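Long-range contacts in diguanylate cyclase DosC (PDB 4ZVA), which makes cyclic di-GMP from GTP in response to oxygen, probably sensed at the haem of the globin domain described here: residues Gly9-Ala14 against Tyr132-Asn137; Val109-Leu114 against Asn137-Ala142. One frame throughout, in Å; residues are numbered along the deposited sequence.

Contact 1: residues Gly9-Ala14 against Tyr132-Asn137; sequences GLVEQA and YHFSIN
Leu10, near the end of helix 2-13, and Ala14 just after it face Phe134 and Asn137 of helix 125-147, the two short axes running nearly antiparallel at 171° and coming within 10.8 Å of each other. The backbones are nearest at Ala14 and Phe134, whose CA atoms lie 7.0 Å apart. Leu10 carries much of the packing from its side. With CG anti to the backbone N (chi1 176°), its isopropyl fork lies against the CB and backbone of Asn137: CD1 rests on Asn137 CB at 3.7 Å, while CD2 lies 3.7 Å from the backbone atom Asn137 C. Leu10 thus meets Asn137 mainly at CB and the backbone, with CD1 also near ND2.

The pair joins the N-terminal helix 2-13, which precedes helix 16-43, to helix 125-147, the last modelled helix of this all-helical protoglobin-family domain. Phe134 supplies the other large apolar surface. Its CE1 edge points at the helix end, where Leu10 O sits 4.0 Å from CE1 and close to the ring plane, as does Val11 CA at 4.1 Å. Ala14, where the chain leaves helical geometry, sets its CB obliquely against the same ring, 3.6 Å from Phe134 CD1. No hydrogen bond crosses between the segments, and the join is made by van der Waals packing. Helix 16-43 adds Arg19 and Ala22 against Phe134, and Arg19 also donates from NE to Ala14 O. Beyond the pair, the ring of His133 stacks on Tyr115 of the second subunit.

Contact 2: residues Val109-Leu114 against Asn137-Ala142; sequences VLKKIL and NSIDIA
Lys111 and Asp140 form the polar half of this buried contact, with a salt bridge of 2.8 Å from Lys111 NZ to Asp140 OD1. The ammonium comes in on the syn lone pair of OD1, the side of the other carboxylate oxygen, and the two side chains cross at about a right angle. A bend at chi3 (-71°) places CE off the line of the preceding methylenes, and the chain then continues to NZ at the carboxylate. Lys111 CD also passes 3.6 Å from the same oxygen.

Next to the charged pair, Ile139 carries the apolar packing. Its CG2 packs on Lys111 CG at 3.8 Å, the two side chains lying alongside each other and pointing opposite ways. The other branch ends in CD1, which is held among three residues of helix 100-119: Leu114 CD2 at 4.0 Å, Lys111 CG, and Leu110 CD2 at 4.1 Å. Leu114 runs counter to Ile139, whereas Leu110 meets it at a slant.

The backbones behind these side chains are almost antiparallel, at 172°, with axes 10.9 Å apart at their closest. Further out, Trp67 and Ile68 of helix 54-72 pack on Leu110. In the dimer the bridge is doubled: Lys111 NZ also pairs with Asp140 OD2 of the second subunit, and the reverse pair forms too. The two Lys111 ammonium groups lie close, and the surrounding carboxylates would be expected to offset their repulsion. The Lys111/Asp140 side takes part in the dimer interface, while the side chain of Leu110, on the apolar side, lies about 4 Å from the haem. Helices 100-119 and 125-147, the last two modelled, thus form an antiparallel pair of a protoglobin-family haem domain, consistent with its role in oxygen sensing.

Overall arrangement
Helix 125-147 is common to both contacts, which share Asn137 and have centres about 11 Å apart. Contact 1 lies toward the periphery, about 13 Å from the centre of the chain and only partly buried; contact 2 is about 5 Å from that centre, with all its touching residues buried. Their chemistry differs: the outer contact is joined by packing alone, whereas the inner one holds a charged pair that also pairs with the second subunit. The contacts also touch directly, through Leu10 on Ser138, Ser135 on Leu114 and Ile136 on Lys111, so helix 125-147 links the N-terminal helix with helix 100-119.

Contact 1: residues Gly9-Ala14 against Tyr132-Asn137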
loop_
_atom_site.group_PDB
_atom_site.type_symbol
_atom_site.label_atom_id
_atom_site.label_comp_id
_atom_site.label_asym_id
_atom_site.label_seq_id
_atom_site.Cartn_x
_atom_site.Cartn_y
_atom_site.Cartn_z
ATOM N N GLY A 9 -15.117 -9.611 -0.072
ATOM C CA GLY A 9 -15.844 -8.356 -0.099
ATOM C C GLY A 9 -15.273 -7.386 -1.117
ATOM O O GLY A 9 -16.019 -6.741 -1.849
ATOM N N LEU A 10 -13.948 -7.291 -1.165
ATOM C CA LEU A 10 -13.271 -6.402 -2.106
ATOM C C LEU A 10 -13.632 -6.724 -3.554
ATOM O O LEU A 10 -13.925 -5.826 -4.345
ATOM C CB LEU A 10 -11.756 -6.479 -1.919
ATOM C CG LEU A 10 -10.933 -5.663 -2.915
ATOM C CD1 LEU A 10 -11.220 -4.178 -2.762
ATOM C CD2 LEU A 10 -9.450 -5.949 -2.739
ATOM N N VAL A 11 -13.626 -8.009 -3.891
ATOM C CA VAL A 11 -13.979 -8.450 -5.236
ATOM C C VAL A 11 -15.459 -8.201 -5.501
ATOM O O VAL A 11 -15.841 -7.729 -6.573
ATOM C CB VAL A 11 -13.659 -9.946 -5.441
ATOM C CG1 VAL A 11 -14.138 -10.421 -6.809
ATOM C CG2 VAL A 11 -12.167 -10.201 -5.268
ATOM N N GLU A 12 -16.284 -8.513 -4.507
ATOM C CA GLU A 12 -17.730 -8.353 -4.607
ATOM C C GLU A 12 -18.160 -6.895 -4.764
ATOM O O GLU A 12 -19.154 -6.606 -5.430
ATOM C CB GLU A 12 -18.402 -8.959 -3.374
ATOM C CG GLU A 12 -18.601 -10.461 -3.457
ATOM C CD GLU A 12 -19.257 -11.027 -2.213
ATOM O OE1 GLU A 12 -19.705 -10.231 -1.363
ATOM O OE2 GLU A 12 -19.318 -12.269 -2.086
ATOM N N GLN A 13 -17.419 -5.982 -4.145
ATOM C CA GLN A 13 -17.779 -4.566 -4.172
ATOM C C GLN A 13 -17.405 -3.900 -5.497
ATOM O O GLN A 13 -18.045 -2.936 -5.916
ATOM C CB GLN A 13 -17.118 -3.821 -3.008
ATOM C CG GLN A 13 -17.712 -4.116 -1.626
ATOM C CD GLN A 13 -19.107 -3.543 -1.426
ATOM O OE1 GLN A 13 -19.661 -2.886 -2.309
ATOM N NE2 GLN A 13 -19.679 -3.789 -0.253
ATOM N N ALA A 14 -16.357 -4.402 -6.144
ATOM C CA ALA A 14 -15.901 -3.840 -7.413
ATOM C C ALA A 14 -16.761 -4.341 -8.571
ATOM O O ALA A 14 -16.935 -5.546 -8.746
ATOM C CB ALA A 14 -14.440 -4.176 -7.649
ATOM N N TYR A 132 -7.301 1.363 -10.620
ATOM C CA TYR A 132 -6.141 1.582 -9.771
ATOM C C TYR A 132 -6.481 1.297 -8.306
ATOM O O TYR A 132 -5.684 0.701 -7.585
ATOM C CB TYR A 132 -5.632 3.014 -9.945
ATOM C CG TYR A 132 -4.464 3.393 -9.070
ATOM C CD1 TYR A 132 -3.237 2.757 -9.196
ATOM C CD2 TYR A 132 -4.580 4.411 -8.132
ATOM C CE1 TYR A 132 -2.160 3.114 -8.401
ATOM C CE2 TYR A 132 -3.515 4.775 -7.336
ATOM C CZ TYR A 132 -2.309 4.126 -7.472
ATOM O OH TYR A 132 -1.250 4.493 -6.674
ATOM N N HIS A 133 -7.671 1.710 -7.883
ATOM C CA HIS A 133 -8.130 1.458 -6.515
ATOM C C HIS A 133 -8.251 -0.033 -6.215
ATOM O O HIS A 133 -7.703 -0.518 -5.225
ATOM C CB HIS A 133 -9.475 2.141 -6.269
ATOM C CG HIS A 133 -10.132 1.738 -4.984
ATOM N ND1 HIS A 133 -11.319 1.041 -4.942
ATOM C CD2 HIS A 133 -9.757 1.924 -3.696
ATOM C CE1 HIS A 133 -11.654 0.822 -3.681
ATOM N NE2 HIS A 133 -10.723 1.347 -2.907
ATOM N N PHE A 134 -8.969 -0.752 -7.072
ATOM C CA PHE A 134 -9.111 -2.198 -6.925
ATOM C C PHE A 134 -7.751 -2.880 -6.886
ATOM O O PHE A 134 -7.522 -3.783 -6.080
ATOM C CB PHE A 134 -9.956 -2.780 -8.063
ATOM C CG PHE A 134 -10.069 -4.278 -8.025
ATOM C CD1 PHE A 134 -10.967 -4.895 -7.169
ATOM C CD2 PHE A 134 -9.280 -5.071 -8.843
ATOM C CE1 PHE A 134 -11.075 -6.271 -7.126
ATOM C CE2 PHE A 134 -9.383 -6.450 -8.806
ATOM C CZ PHE A 134 -10.282 -7.051 -7.946
ATOM N N SER A 135 -6.849 -2.431 -7.753
ATOM C CA SER A 135 -5.510 -3.000 -7.843
ATOM C C SER A 135 -4.706 -2.747 -6.571
ATOM O O SER A 135 -4.048 -3.650 -6.063
ATOM C CB SER A 135 -4.766 -2.429 -9.051
ATOM O OG SER A 135 -5.424 -2.767 -10.263
ATOM N N ILE A 136 -4.747 -1.517 -6.068
ATOM C CA ILE A 136 -4.023 -1.178 -4.845
ATOM C C ILE A 136 -4.542 -2.000 -3.667
ATOM O O ILE A 136 -3.762 -2.601 -2.928
ATOM C CB ILE A 136 -4.130 0.322 -4.507
ATOM C CG1 ILE A 136 -3.348 1.156 -5.524
ATOM C CG2 ILE A 136 -3.592 0.595 -3.111
ATOM C CD1 ILE A 136 -1.868 0.821 -5.585
ATOM N N ASN A 137 -5.859 -2.034 -3.503
ATOM C CA ASN A 137 -6.468 -2.784 -2.412
ATOM C C ASN A 137 -6.196 -4.282 -2.526
ATOM O O ASN A 137 -5.996 -4.959 -1.519
ATOM C CB ASN A 137 -7.973 -2.518 -2.363
ATOM C CG ASN A 137 -8.309 -1.197 -1.694
ATOM O OD1 ASN A 137 -7.436 -0.354 -1.487
ATOM N ND2 ASN A 137 -9.580 -1.006 -1.369
#

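Contact 2: residues Val109-Leu114 against Asn137-Ala142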
loop_
_atom_site.group_PDB
_atom_site.type_symbol
_atom_site.label_atom_id
_atom_site.label_comp_id
_atom_site.label_asym_id
_atom_site.label_seq_id
_atom_site.Cartn_x
_atom_site.Cartn_y
_atom_site.Cartn_z
ATOM N N VAL A 109 7.370 -0.997 -4.664
ATOM C CA VAL A 109 7.899 -0.856 -6.015
ATOM C C VAL A 109 6.865 -1.288 -7.047
ATOM O O VAL A 109 6.638 -0.592 -8.038
ATOM C CB VAL A 109 9.188 -1.684 -6.209
ATOM C CG1 VAL A 109 9.593 -1.705 -7.670
ATOM C CG2 VAL A 109 10.309 -1.127 -5.347
ATOM N N LEU A 110 6.227 -2.428 -6.793
ATOM C CA LEU A 110 5.207 -2.965 -7.687
ATOM C C LEU A 110 4.045 -1.990 -7.847
ATOM O O LEU A 110 3.629 -1.688 -8.963
ATOM C CB LEU A 110 4.692 -4.310 -7.172
ATOM C CG LEU A 110 3.576 -4.955 -7.997
ATOM C CD1 LEU A 110 4.048 -5.218 -9.427
ATOM C CD2 LEU A 110 3.080 -6.236 -7.339
ATOM N N LYS A 111 3.520 -1.503 -6.726
ATOM C CA LYS A 111 2.426 -0.539 -6.754
ATOM C C LYS A 111 2.837 0.754 -7.454
ATOM O O LYS A 111 2.031 1.376 -8.147
ATOM C CB LYS A 111 1.940 -0.239 -5.332
ATOM C CG LYS A 111 1.163 -1.380 -4.698
ATOM C CD LYS A 111 0.759 -1.078 -3.260
ATOM C CE LYS A 111 1.962 -1.106 -2.330
ATOM N NZ LYS A 111 1.563 -0.965 -0.901
ATOM N N LYS A 112 4.098 1.139 -7.289
ATOM C CA LYS A 112 4.608 2.363 -7.892
ATOM C C LYS A 112 4.626 2.282 -9.420
ATOM O O LYS A 112 4.190 3.209 -10.099
ATOM C CB LYS A 112 6.013 2.671 -7.372
ATOM C CG LYS A 112 6.646 3.893 -8.021
ATOM C CD LYS A 112 8.054 4.146 -7.506
ATOM C CE LYS A 112 8.716 5.282 -8.271
ATOM N NZ LYS A 112 10.084 5.579 -7.762
ATOM N N ILE A 113 5.142 1.180 -9.957
ATOM C CA ILE A 113 5.283 1.042 -11.405
ATOM C C ILE A 113 3.979 0.638 -12.087
ATOM O O ILE A 113 3.854 0.735 -13.310
ATOM C CB ILE A 113 6.372 0.015 -11.767
ATOM C CG1 ILE A 113 6.015 -1.369 -11.222
ATOM C CG2 ILE A 113 7.721 0.475 -11.245
ATOM C CD1 ILE A 113 6.986 -2.457 -11.651
ATOM N N LEU A 114 3.012 0.184 -11.296
ATOM C CA LEU A 114 1.710 -0.203 -11.831
ATOM C C LEU A 114 0.914 1.017 -12.282
ATOM O O LEU A 114 0.182 0.956 -13.267
ATOM C CB LEU A 114 0.906 -0.992 -10.791
ATOM C CG LEU A 114 -0.519 -1.374 -11.211
ATOM C CD1 LEU A 114 -0.502 -2.254 -12.459
ATOM C CD2 LEU A 114 -1.275 -2.052 -10.078
ATOM N N ASN A 137 -5.859 -2.034 -3.503
ATOM C CA ASN A 137 -6.468 -2.784 -2.412
ATOM C C ASN A 137 -6.196 -4.282 -2.526
ATOM O O ASN A 137 -5.996 -4.959 -1.519
ATOM C CB ASN A 137 -7.973 -2.518 -2.363
ATOM C CG ASN A 137 -8.309 -1.197 -1.694
ATOM O OD1 ASN A 137 -7.436 -0.354 -1.487
ATOM N ND2 ASN A 137 -9.580 -1.006 -1.369
ATOM N N SER A 138 -6.184 -4.794 -3.754
ATOM C CA SER A 138 -5.883 -6.202 -3.995
ATOM C C SER A 138 -4.441 -6.544 -3.645
ATOM O O SER A 138 -4.169 -7.570 -3.026
ATOM C CB SER A 138 -6.157 -6.570 -5.458
ATOM O OG SER A 138 -7.542 -6.485 -5.746
ATOM N N ILE A 139 -3.512 -5.689 -4.055
ATOM C CA ILE A 139 -2.102 -5.925 -3.782
ATOM C C ILE A 139 -1.833 -5.824 -2.280
ATOM O O ILE A 139 -1.090 -6.632 -1.717
ATOM C CB ILE A 139 -1.207 -4.939 -4.555
ATOM C CG1 ILE A 139 -1.302 -5.217 -6.059
ATOM C CG2 ILE A 139 0.245 -5.051 -4.107
ATOM C CD1 ILE A 139 -0.474 -4.290 -6.907
ATOM N N ASP A 140 -2.457 -4.842 -1.635
ATOM C CA ASP A 140 -2.286 -4.643 -0.197
ATOM C C ASP A 140 -2.855 -5.785 0.643
ATOM O O ASP A 140 -2.228 -6.211 1.614
ATOM C CB ASP A 140 -2.930 -3.326 0.237
ATOM C CG ASP A 140 -2.030 -2.129 0.003
ATOM O OD1 ASP A 140 -0.825 -2.331 -0.253
ATOM O OD2 ASP A 140 -2.525 -0.983 0.089
ATOM N N ILE A 141 -4.038 -6.276 0.281
ATOM C CA ILE A 141 -4.645 -7.384 1.013
ATOM C C ILE A 141 -3.786 -8.642 0.859
ATOM O O ILE A 141 -3.646 -9.426 1.798
ATOM C CB ILE A 141 -6.114 -7.658 0.564
ATOM C CG1 ILE A 141 -6.797 -8.640 1.515
ATOM C CG2 ILE A 141 -6.194 -8.188 -0.853
ATOM C CD1 ILE A 141 -7.141 -8.042 2.844
ATOM N N ALA A 142 -3.206 -8.824 -0.324
ATOM C CA ALA A 142 -2.331 -9.959 -0.580
ATOM C C ALA A 142 -1.040 -9.844 0.223
ATOM O O ALA A 142 -0.537 -10.839 0.746
ATOM C CB ALA A 142 -2.024 -10.070 -2.066
#